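Local structure of putative pyridoxal phosphate-dependent transferase (Clostridium difficile, 4DQ6) at residues E109-N114 against V165-L170; K187-I192 against V198-D203; I217-I222 against K228-C233. The protein probably works as a pyridoxal phosphate-dependent enzyme of the class I and II aminotransferase family, and binds pyridoxal-5'-phosphate. All coordinates share one frame; numbering follows the deposited sequence.

Contact 1 of 3, residues E109-N114 against V165-L170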
loop_
_atom_site.group_PDB
_atom_site.type_symbol
_atom_site.label_atom_id
_atom_site.label_comp_id
_atom_site.label_asym_id
_atom_site.label_seq_id
_atom_site.Cartn_x
_atom_site.Cartn_y
_atom_site.Cartn_z
ATOM N N GLU A 109 -8.885 -11.875 -11.272
ATOM C CA GLU A 109 -8.148 -13.101 -11.642
ATOM C C GLU A 109 -9.026 -14.356 -11.711
ATOM O O GLU A 109 -8.729 -15.258 -12.507
ATOM C CB GLU A 109 -6.964 -13.351 -10.709
ATOM C CG GLU A 109 -5.918 -12.247 -10.630
ATOM C CD GLU A 109 -5.375 -11.843 -12.004
ATOM O OE1 GLU A 109 -5.078 -12.729 -12.872
ATOM O OE2 GLU A 109 -5.279 -10.616 -12.276
ATOM N N LEU A 110 -10.087 -14.404 -10.906
ATOM C CA LEU A 110 -10.954 -15.592 -10.796
ATOM C C LEU A 110 -12.148 -15.571 -11.700
ATOM O O LEU A 110 -12.830 -16.608 -11.849
ATOM C CB LEU A 110 -11.446 -15.759 -9.339
ATOM C CG LEU A 110 -10.398 -16.165 -8.323
ATOM C CD1 LEU A 110 -10.875 -16.029 -6.872
ATOM C CD2 LEU A 110 -9.870 -17.565 -8.619
ATOM N N THR A 111 -12.406 -14.454 -12.355
ATOM C CA THR A 111 -13.594 -14.253 -13.179
ATOM C C THR A 111 -13.209 -13.489 -14.427
ATOM O O THR A 111 -12.080 -12.939 -14.516
ATOM C CB THR A 111 -14.725 -13.489 -12.454
ATOM O OG1 THR A 111 -14.297 -12.162 -12.111
ATOM C CG2 THR A 111 -15.162 -14.227 -11.204
ATOM N N LYS A 112 -14.121 -13.446 -15.383
ATOM C CA LYS A 112 -13.955 -12.617 -16.597
ATOM C C LYS A 112 -14.992 -11.515 -16.540
ATOM O O LYS A 112 -15.984 -11.604 -15.778
ATOM C CB LYS A 112 -14.125 -13.431 -17.907
ATOM C CG LYS A 112 -15.483 -13.979 -18.148
ATOM C CD LYS A 112 -15.497 -14.751 -19.472
ATOM C CE LYS A 112 -16.833 -15.460 -19.709
ATOM N NZ LYS A 112 -17.422 -16.094 -18.462
ATOM N N ALA A 113 -14.770 -10.497 -17.361
ATOM C CA ALA A 113 -15.706 -9.388 -17.516
ATOM C C ALA A 113 -17.150 -9.838 -17.633
ATOM O O ALA A 113 -17.424 -10.803 -18.322
ATOM C CB ALA A 113 -15.319 -8.536 -18.707
ATOM N N ASN A 114 -18.035 -9.143 -16.928
ATOM C CA ASN A 114 -19.486 -9.450 -16.870
ATOM C C ASN A 114 -19.895 -10.799 -16.231
ATOM O O ASN A 114 -21.070 -11.139 -16.224
ATOM C CB ASN A 114 -20.137 -9.281 -18.259
ATOM C CG ASN A 114 -19.660 -8.022 -18.967
ATOM O OD1 ASN A 114 -19.176 -8.092 -20.105
ATOM N ND2 ASN A 114 -19.752 -6.871 -18.287
ATOM N N VAL A 165 -23.372 -17.821 -11.300
ATOM C CA VAL A 165 -22.566 -17.060 -10.377
ATOM C C VAL A 165 -21.235 -17.774 -10.264
ATOM O O VAL A 165 -21.163 -19.014 -10.135
ATOM C CB VAL A 165 -23.290 -16.992 -9.030
ATOM C CG1 VAL A 165 -22.374 -16.439 -7.927
ATOM C CG2 VAL A 165 -24.479 -16.092 -9.146
ATOM N N LYS A 166 -20.150 -16.988 -10.243
ATOM C CA LYS A 166 -18.836 -17.553 -10.170
ATOM C C LYS A 166 -18.276 -17.485 -8.782
ATOM O O LYS A 166 -17.515 -18.343 -8.374
ATOM C CB LYS A 166 -17.928 -16.799 -11.132
ATOM C CG LYS A 166 -18.444 -16.875 -12.570
ATOM C CD LYS A 166 -18.541 -18.303 -13.105
ATOM C CE LYS A 166 -19.025 -18.373 -14.551
ATOM N NZ LYS A 166 -19.039 -19.778 -15.061
ATOM N N LEU A 167 -18.666 -16.436 -8.081
ATOM C CA LEU A 167 -18.083 -16.115 -6.747
ATOM C C LEU A 167 -19.176 -15.616 -5.834
ATOM O O LEU A 167 -20.117 -14.951 -6.287
ATOM C CB LEU A 167 -16.972 -14.970 -6.732
ATOM C CG LEU A 167 -15.689 -15.160 -7.537
ATOM C CD1 LEU A 167 -14.789 -13.907 -7.509
ATOM C CD2 LEU A 167 -14.921 -16.350 -6.961
ATOM N N PHE A 168 -18.994 -15.893 -4.533
ATOM C CA PHE A 168 -19.862 -15.415 -3.485
ATOM C C PHE A 168 -19.009 -14.698 -2.483
ATOM O O PHE A 168 -18.017 -15.307 -1.990
ATOM C CB PHE A 168 -20.632 -16.609 -2.853
ATOM C CG PHE A 168 -21.679 -16.196 -1.837
ATOM C CD1 PHE A 168 -21.285 -15.749 -0.580
ATOM C CD2 PHE A 168 -23.078 -16.281 -2.138
ATOM C CE1 PHE A 168 -22.247 -15.388 0.347
ATOM C CE2 PHE A 168 -24.026 -15.881 -1.203
ATOM C CZ PHE A 168 -23.590 -15.440 0.034
ATOM N N ILE A 169 -19.365 -13.440 -2.201
ATOM C CA ILE A 169 -18.565 -12.707 -1.223
ATOM C C ILE A 169 -19.376 -12.670 0.092
ATOM O O ILE A 169 -20.477 -12.090 0.125
ATOM C CB ILE A 169 -18.181 -11.264 -1.673
ATOM C CG1 ILE A 169 -17.657 -11.200 -3.101
ATOM C CG2 ILE A 169 -17.162 -10.658 -0.669
ATOM C CD1 ILE A 169 -17.206 -9.823 -3.567
ATOM N N LEU A 170 -18.825 -13.303 1.130
ATOM C CA LEU A 170 -19.505 -13.523 2.373
ATOM C C LEU A 170 -18.836 -12.544 3.366
ATOM O O LEU A 170 -17.572 -12.344 3.377
ATOM C CB LEU A 170 -19.307 -14.955 2.882
ATOM C CG LEU A 170 -19.525 -15.279 4.368
ATOM C CD1 LEU A 170 -21.026 -15.201 4.633
ATOM C CD2 LEU A 170 -18.983 -16.640 4.738
#

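Contact 2 of 3, residues K187-I192 against V198-D203. With PLP (pyridoxal-5'-phosphate), chain C.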
loop_
_atom_site.group_PDB
_atom_site.type_symbol
_atom_site.label_atom_id
_atom_site.label_comp_id
_atom_site.label_asym_id
_atom_site.label_seq_id
_atom_site.Cartn_x
_atom_site.Cartn_y
_atom_site.Cartn_z
ATOM N N LYS A 187 -22.562 -23.883 7.109
ATOM C CA LYS A 187 -22.651 -25.164 6.363
ATOM C C LYS A 187 -23.701 -25.103 5.301
ATOM O O LYS A 187 -23.477 -25.560 4.191
ATOM C CB LYS A 187 -23.019 -26.289 7.308
ATOM C CG LYS A 187 -21.864 -26.724 8.170
ATOM C CD LYS A 187 -22.352 -27.697 9.254
ATOM C CE LYS A 187 -21.230 -28.626 9.672
ATOM N NZ LYS A 187 -21.818 -29.941 10.062
ATOM N N LYS A 188 -24.859 -24.544 5.636
ATOM C CA LYS A 188 -25.926 -24.500 4.612
ATOM C C LYS A 188 -25.495 -23.671 3.410
ATOM O O LYS A 188 -25.689 -24.061 2.264
ATOM C CB LYS A 188 -27.220 -24.009 5.233
ATOM C CG LYS A 188 -28.435 -24.301 4.358
ATOM C CD LYS A 188 -29.698 -24.121 5.181
ATOM C CE LYS A 188 -30.913 -23.988 4.308
ATOM N NZ LYS A 188 -31.324 -25.312 3.796
ATOM N N LEU A 189 -24.847 -22.536 3.635
ATOM C CA LEU A 189 -24.345 -21.694 2.545
ATOM C C LEU A 189 -23.260 -22.404 1.755
ATOM O O LEU A 189 -23.231 -22.358 0.530
ATOM C CB LEU A 189 -23.779 -20.364 3.095
ATOM C CG LEU A 189 -23.061 -19.414 2.131
ATOM C CD1 LEU A 189 -24.059 -18.999 1.013
ATOM C CD2 LEU A 189 -22.403 -18.288 3.012
ATOM N N GLY A 190 -22.304 -23.004 2.453
ATOM C CA GLY A 190 -21.152 -23.536 1.772
ATOM C C GLY A 190 -21.552 -24.747 0.942
ATOM O O GLY A 190 -20.947 -25.001 -0.076
ATOM N N ASP A 191 -22.568 -25.464 1.402
ATOM C CA ASP A 191 -23.093 -26.597 0.630
ATOM C C ASP A 191 -23.707 -26.137 -0.660
ATOM O O ASP A 191 -23.494 -26.761 -1.712
ATOM C CB ASP A 191 -24.128 -27.345 1.456
ATOM C CG ASP A 191 -23.504 -28.240 2.477
ATOM O OD1 ASP A 191 -22.273 -28.472 2.404
ATOM O OD2 ASP A 191 -24.261 -28.751 3.347
ATOM N N ILE A 192 -24.485 -25.068 -0.604
ATOM C CA ILE A 192 -25.038 -24.481 -1.822
ATOM C C ILE A 192 -23.931 -24.119 -2.808
ATOM O O ILE A 192 -23.947 -24.445 -3.969
ATOM C CB ILE A 192 -25.909 -23.237 -1.505
ATOM C CG1 ILE A 192 -27.189 -23.670 -0.771
ATOM C CG2 ILE A 192 -26.301 -22.505 -2.786
ATOM C CD1 ILE A 192 -28.005 -22.509 -0.242
ATOM N N VAL A 198 -19.375 -22.575 -6.955
ATOM C CA VAL A 198 -19.249 -21.139 -6.701
ATOM C C VAL A 198 -18.195 -21.089 -5.623
ATOM O O VAL A 198 -18.341 -21.735 -4.558
ATOM C CB VAL A 198 -20.510 -20.464 -6.139
ATOM C CG1 VAL A 198 -20.301 -18.990 -5.792
ATOM C CG2 VAL A 198 -21.666 -20.540 -7.115
ATOM N N LYS A 199 -17.112 -20.371 -5.911
ATOM C CA LYS A 199 -16.071 -20.157 -4.947
ATOM C C LYS A 199 -16.500 -19.063 -3.951
ATOM O O LYS A 199 -17.117 -18.118 -4.338
ATOM C CB LYS A 199 -14.771 -19.732 -5.636
ATOM C CG LYS A 199 -13.573 -19.754 -4.691
ATOM C CD LYS A 199 -12.841 -21.108 -4.759
ATOM C CE LYS A 199 -11.410 -21.012 -4.220
ATOM N NZ LYS A 199 -10.582 -22.253 -4.458
ATOM N N ILE A 200 -16.177 -19.278 -2.701
ATOM C CA ILE A 200 -16.450 -18.287 -1.631
ATOM C C ILE A 200 -15.243 -17.476 -1.243
ATOM O O ILE A 200 -14.170 -18.062 -0.983
ATOM C CB ILE A 200 -17.022 -18.937 -0.338
ATOM C CG1 ILE A 200 -18.290 -19.754 -0.703
ATOM C CG2 ILE A 200 -17.298 -17.844 0.742
ATOM C CD1 ILE A 200 -19.063 -20.266 0.491
ATOM N N ILE A 201 -15.403 -16.142 -1.249
ATOM C CA ILE A 201 -14.397 -15.261 -0.671
ATOM C C ILE A 201 -15.011 -14.751 0.633
ATOM O O ILE A 201 -16.042 -14.139 0.639
ATOM C CB ILE A 201 -14.070 -14.074 -1.568
ATOM C CG1 ILE A 201 -13.339 -14.489 -2.850
ATOM C CG2 ILE A 201 -13.179 -13.104 -0.787
ATOM C CD1 ILE A 201 -13.177 -13.341 -3.827
ATOM N N SER A 202 -14.410 -15.082 1.762
ATOM C CA SER A 202 -14.993 -14.740 3.048
ATOM C C SER A 202 -14.209 -13.607 3.680
ATOM O O SER A 202 -13.032 -13.810 4.047
ATOM C CB SER A 202 -14.988 -15.962 3.939
ATOM O OG SER A 202 -15.698 -15.724 5.159
ATOM N N ASP A 203 -14.842 -12.432 3.848
ATOM C CA ASP A 203 -14.249 -11.311 4.529
ATOM C C ASP A 203 -14.544 -11.455 6.018
ATOM O O ASP A 203 -15.643 -11.165 6.487
ATOM C CB ASP A 203 -14.841 -10.019 3.963
ATOM C CG ASP A 203 -14.336 -8.771 4.602
ATOM O OD1 ASP A 203 -13.629 -8.846 5.608
ATOM O OD2 ASP A 203 -14.630 -7.691 4.057
HETATM N N1 PLP C . -14.252 -5.492 5.221
HETATM C C2 PLP C . -15.252 -5.144 6.095
HETATM C C2A PLP C . -16.503 -5.944 6.300
HETATM C C3 PLP C . -15.144 -3.951 6.905
HETATM O O3 PLP C . -16.117 -3.598 7.733
HETATM C C4 PLP C . -13.953 -3.126 6.779
HETATM C C4A PLP C . -13.806 -1.842 7.554
HETATM C C5 PLP C . -12.935 -3.568 5.839
HETATM C C6 PLP C . -13.133 -4.744 5.080
HETATM C C5A PLP C . -11.689 -2.746 5.725
HETATM O O4P PLP C . -11.193 -3.028 4.460
HETATM P P PLP C . -9.693 -2.494 4.161
HETATM O O1P PLP C . -8.809 -3.468 4.857
HETATM O O2P PLP C . -9.707 -2.537 2.581
HETATM O O3P PLP C . -9.667 -1.097 4.855
#

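Contact 3 of 3, residues I217-I222 against K228-C233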
loop_
_atom_site.group_PDB
_atom_site.type_symbol
_atom_site.label_atom_id
_atom_site.label_comp_id
_atom_site.label_asym_id
_atom_site.label_seq_id
_atom_site.Cartn_x
_atom_site.Cartn_y
_atom_site.Cartn_z
ATOM N N ILE A 217 -16.590 -18.556 13.619
ATOM C CA ILE A 217 -16.262 -19.782 12.865
ATOM C C ILE A 217 -15.769 -19.387 11.474
ATOM O O ILE A 217 -16.571 -18.915 10.668
ATOM C CB ILE A 217 -17.529 -20.649 12.667
ATOM C CG1 ILE A 217 -18.231 -20.937 13.989
ATOM C CG2 ILE A 217 -17.197 -21.919 11.894
ATOM C CD1 ILE A 217 -17.409 -21.648 15.021
ATOM N N PRO A 218 -14.490 -19.556 11.163
ATOM C CA PRO A 218 -14.019 -19.288 9.831
ATOM C C PRO A 218 -14.732 -20.273 8.909
ATOM O O PRO A 218 -14.730 -21.484 9.151
ATOM C CB PRO A 218 -12.494 -19.501 9.935
ATOM C CG PRO A 218 -12.228 -19.342 11.411
ATOM C CD PRO A 218 -13.407 -19.874 12.087
ATOM N N MET A 219 -15.240 -19.757 7.802
ATOM C CA MET A 219 -15.898 -20.636 6.880
ATOM C C MET A 219 -15.006 -21.774 6.409
ATOM O O MET A 219 -15.424 -22.933 6.269
ATOM C CB MET A 219 -16.373 -19.803 5.697
ATOM C CG MET A 219 -16.916 -20.584 4.508
ATOM S SD MET A 219 -18.424 -21.575 4.787
ATOM C CE MET A 219 -19.643 -20.431 4.133
ATOM N N ALA A 220 -13.766 -21.447 6.105
ATOM C CA ALA A 220 -12.818 -22.439 5.597
ATOM C C ALA A 220 -12.443 -23.495 6.627
ATOM O O ALA A 220 -11.862 -24.518 6.253
ATOM C CB ALA A 220 -11.533 -21.719 5.166
ATOM N N SER A 221 -12.763 -23.276 7.902
ATOM C CA SER A 221 -12.351 -24.153 8.996
ATOM C C SER A 221 -13.296 -25.352 9.216
ATOM O O SER A 221 -13.015 -26.251 10.004
ATOM C CB SER A 221 -12.243 -23.368 10.317
ATOM O OG SER A 221 -13.515 -23.085 10.889
ATOM N N ILE A 222 -14.445 -25.315 8.549
ATOM C CA ILE A 222 -15.539 -26.261 8.860
ATOM C C ILE A 222 -15.276 -27.691 8.361
ATOM O O ILE A 222 -15.615 -28.662 9.047
ATOM C CB ILE A 222 -16.874 -25.726 8.328
ATOM C CG1 ILE A 222 -17.201 -24.448 9.100
ATOM C CG2 ILE A 222 -18.015 -26.766 8.468
ATOM C CD1 ILE A 222 -18.419 -23.728 8.534
ATOM N N LYS A 228 -11.060 -26.063 0.708
ATOM C CA LYS A 228 -10.669 -25.993 -0.677
ATOM C C LYS A 228 -11.513 -25.055 -1.534
ATOM O O LYS A 228 -11.093 -24.674 -2.638
ATOM C CB LYS A 228 -10.599 -27.417 -1.257
ATOM C CG LYS A 228 -9.412 -28.213 -0.683
ATOM C CD LYS A 228 -8.034 -27.487 -0.726
ATOM C CE LYS A 228 -7.200 -27.760 0.541
ATOM N NZ LYS A 228 -5.769 -27.265 0.518
ATOM N N ASN A 229 -12.668 -24.632 -1.040
ATOM C CA ASN A 229 -13.528 -23.784 -1.823
ATOM C C ASN A 229 -13.665 -22.354 -1.268
ATOM O O ASN A 229 -14.552 -21.635 -1.698
ATOM C CB ASN A 229 -14.910 -24.388 -1.895
ATOM C CG ASN A 229 -15.727 -23.862 -3.085
ATOM O OD1 ASN A 229 -15.206 -23.624 -4.164
ATOM N ND2 ASN A 229 -16.983 -23.560 -2.832
ATOM N N THR A 230 -12.862 -22.011 -0.275
ATOM C CA THR A 230 -12.987 -20.719 0.454
ATOM C C THR A 230 -11.627 -20.018 0.496
ATOM O O THR A 230 -10.626 -20.614 0.862
ATOM C CB THR A 230 -13.490 -20.969 1.874
ATOM O OG1 THR A 230 -14.688 -21.770 1.805
ATOM C CG2 THR A 230 -13.774 -19.634 2.621
ATOM N N ILE A 231 -11.603 -18.742 0.115
ATOM C CA ILE A 231 -10.447 -17.866 0.284
ATOM C C ILE A 231 -10.863 -16.864 1.372
ATOM O O ILE A 231 -11.980 -16.375 1.337
ATOM C CB ILE A 231 -10.171 -17.144 -1.040
ATOM C CG1 ILE A 231 -9.734 -18.182 -2.082
ATOM C CG2 ILE A 231 -9.121 -16.046 -0.897
ATOM C CD1 ILE A 231 -9.684 -17.686 -3.536
ATOM N N THR A 232 -9.991 -16.628 2.339
ATOM C CA THR A 232 -10.324 -15.841 3.540
ATOM C C THR A 232 -9.462 -14.624 3.726
ATOM O O THR A 232 -8.230 -14.699 3.611
ATOM C CB THR A 232 -10.157 -16.709 4.790
ATOM O OG1 THR A 232 -10.877 -17.960 4.606
ATOM C CG2 THR A 232 -10.723 -16.075 6.014
ATOM N N CYS A 233 -10.090 -13.474 3.943
ATOM C CA CYS A 233 -9.387 -12.225 4.208
ATOM C C CYS A 233 -9.584 -11.873 5.683
ATOM O O CYS A 233 -10.709 -11.912 6.167
ATOM C CB CYS A 233 -9.908 -11.085 3.382
ATOM S SG CYS A 233 -9.742 -11.354 1.623
HETATM O O HOH W 1 -12.772 -18.820 6.300
#

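Contact 1 of 3, residues E109-N114 against V165-L170
Thr111 and Lys166 mark the closest backbone approach, with their CA atoms 6.9 Å apart. Thr111 is the first residue to leave helical geometry at the end of helix 99-110, and Leu167 lies on strand 165-171. At this separation side chains alone make the contact, and all of it is apolar. The methyl of Thr111 does most of the touching: CG2 lies 3.7 Å from Leu167 CD1 and 3.8 Å from Lys166 CB. With OG1 between the backbone N and the carbonyl carbon (chi1 63°), CG2 is left to face the strand. The hydroxyl turns back to its own helix and bonds to the carbonyl of Ile107. Leu110 meets the other branch of Leu167, CD1 to CD2 at 4.1 Å, and the two side chains cross at about a right angle. Leu167 thus presents one methyl to each residue. Only the root of Lys166 takes part; its chain bends at chi2 and leads away, leaving NZ 5.3 Å from Lys112 NZ, whose charge is paired with Asp115. The contact seats the C-terminal end of helix 99-110 on the central sheet, where strand 165-171 runs between strands 116-119 and 199-203.

Contact 2 of 3, residues K187-I192 against V198-D203
Leu189 and Gly190 carry the helix side of this contact, and both meet one atom, CD1 of Ile200. Along helix 183-195, Lys187 starts the segment with its carbonyl, which accepts the bond from Asp191 N at 2.9 Å. Leu189 comes next. Its CG lies 4.4 Å from Ile200 CD1, a loose van der Waals contact. The rest of the side chain is shared with the neighbouring strand, where it packs on Phe168 and Leu170, and with Met219. At Gly190 the strand methyl meets the backbone directly: Ile200 CD1 is 4.1 Å from Gly190 CA. These two residues also make the closest backbone approach, 7.8 Å between CA atoms. Ile200 reaches the helix because CG1 stands anti to its carbonyl carbon (chi1 -55°) and the chain then runs on extended to CD1. The helix runs on past Ile192, whose side chain packs on helix 155-161. The contact lies in the beta-alpha-beta unit of strand 165-171, helix 183-195 and strand 199-203, and joins its last two elements. Farther along the strand, Asp203 sits in the cofactor pocket. Its OD2 is 2.5 Å from N1 of pyridoxal-5'-phosphate, while OD1 accepts from the backbone N of Ile205, which helps fix the carboxylate. The helix contact is purely apolar. The polar chemistry is at the strand end, where the carboxylate probably stabilises a protonated pyridine nitrogen, as in related fold-type I enzymes.

Contact 3 of 3, residues I217-I222 against K228-C233
Ala220 and Thr230 form the tight centre of this buried contact. Their CA atoms are 5.4 Å apart, and Ala220 CB lies 3.9 Å from Thr230 CB. The small methyl lets the loop come this close to the strand. Met219 adds to the same patch. Its CG rests 3.7 Å from Thr230 OG1 and also touches CG2, with the two side chains crossing at about a right angle. CG is anti to the backbone N (chi1 171°), and bends farther out carry the sulfur end away toward Leu186 and Leu189 of helix 183-195. Thr230 OG1 is held by the carbonyl of Phe226. The 217-222 loop covers strand 230-234 on the face of the central sheet that helix 183-195 also covers, in the large domain of a fold-type I pyridoxal phosphate enzyme. Toward Thr232 the contact thins out. This residue is covered far less than Thr230 and touches the loop through OG1 alone, 3.9 Å from Ala220 CB. A water joins the two segments there. It accepts from Ala220 N at 2.8 Å and donates to Thr232 OG1 at 2.7 Å. Away from the strand, Ser221 bends the loop back on itself. Its OG and backbone N both bond to Pro218 O, the hydroxyl at 2.7 Å in the carbonyl plane. Ser221 is partly exposed; it packs on Trp86 together with Pro218 and Ala220.

How the contacts relate
From the N terminus, contact 1 comes first. It closes a long loop of 50 residues, from the end of helix 99-110 to strand 165-171. Contact 2 follows after that strand and closes the short turn between helix 183-195 and strand 199-203. Contact 3 closes an equally short excursion through helix 224-228 to strand 230-234. The three are in series and none nests in or crosses another. Their strands 165-171, 199-203 and 230-234 are parallel neighbours in one sheet. Backbone pairing joins them, Phe168 to Ile201 and Ser202 to Ile231. Met219 CE touches both Leu170 and Leu189, and Leu110 CD1 of contact 1 packs on Ile231 CD1 of contact 3.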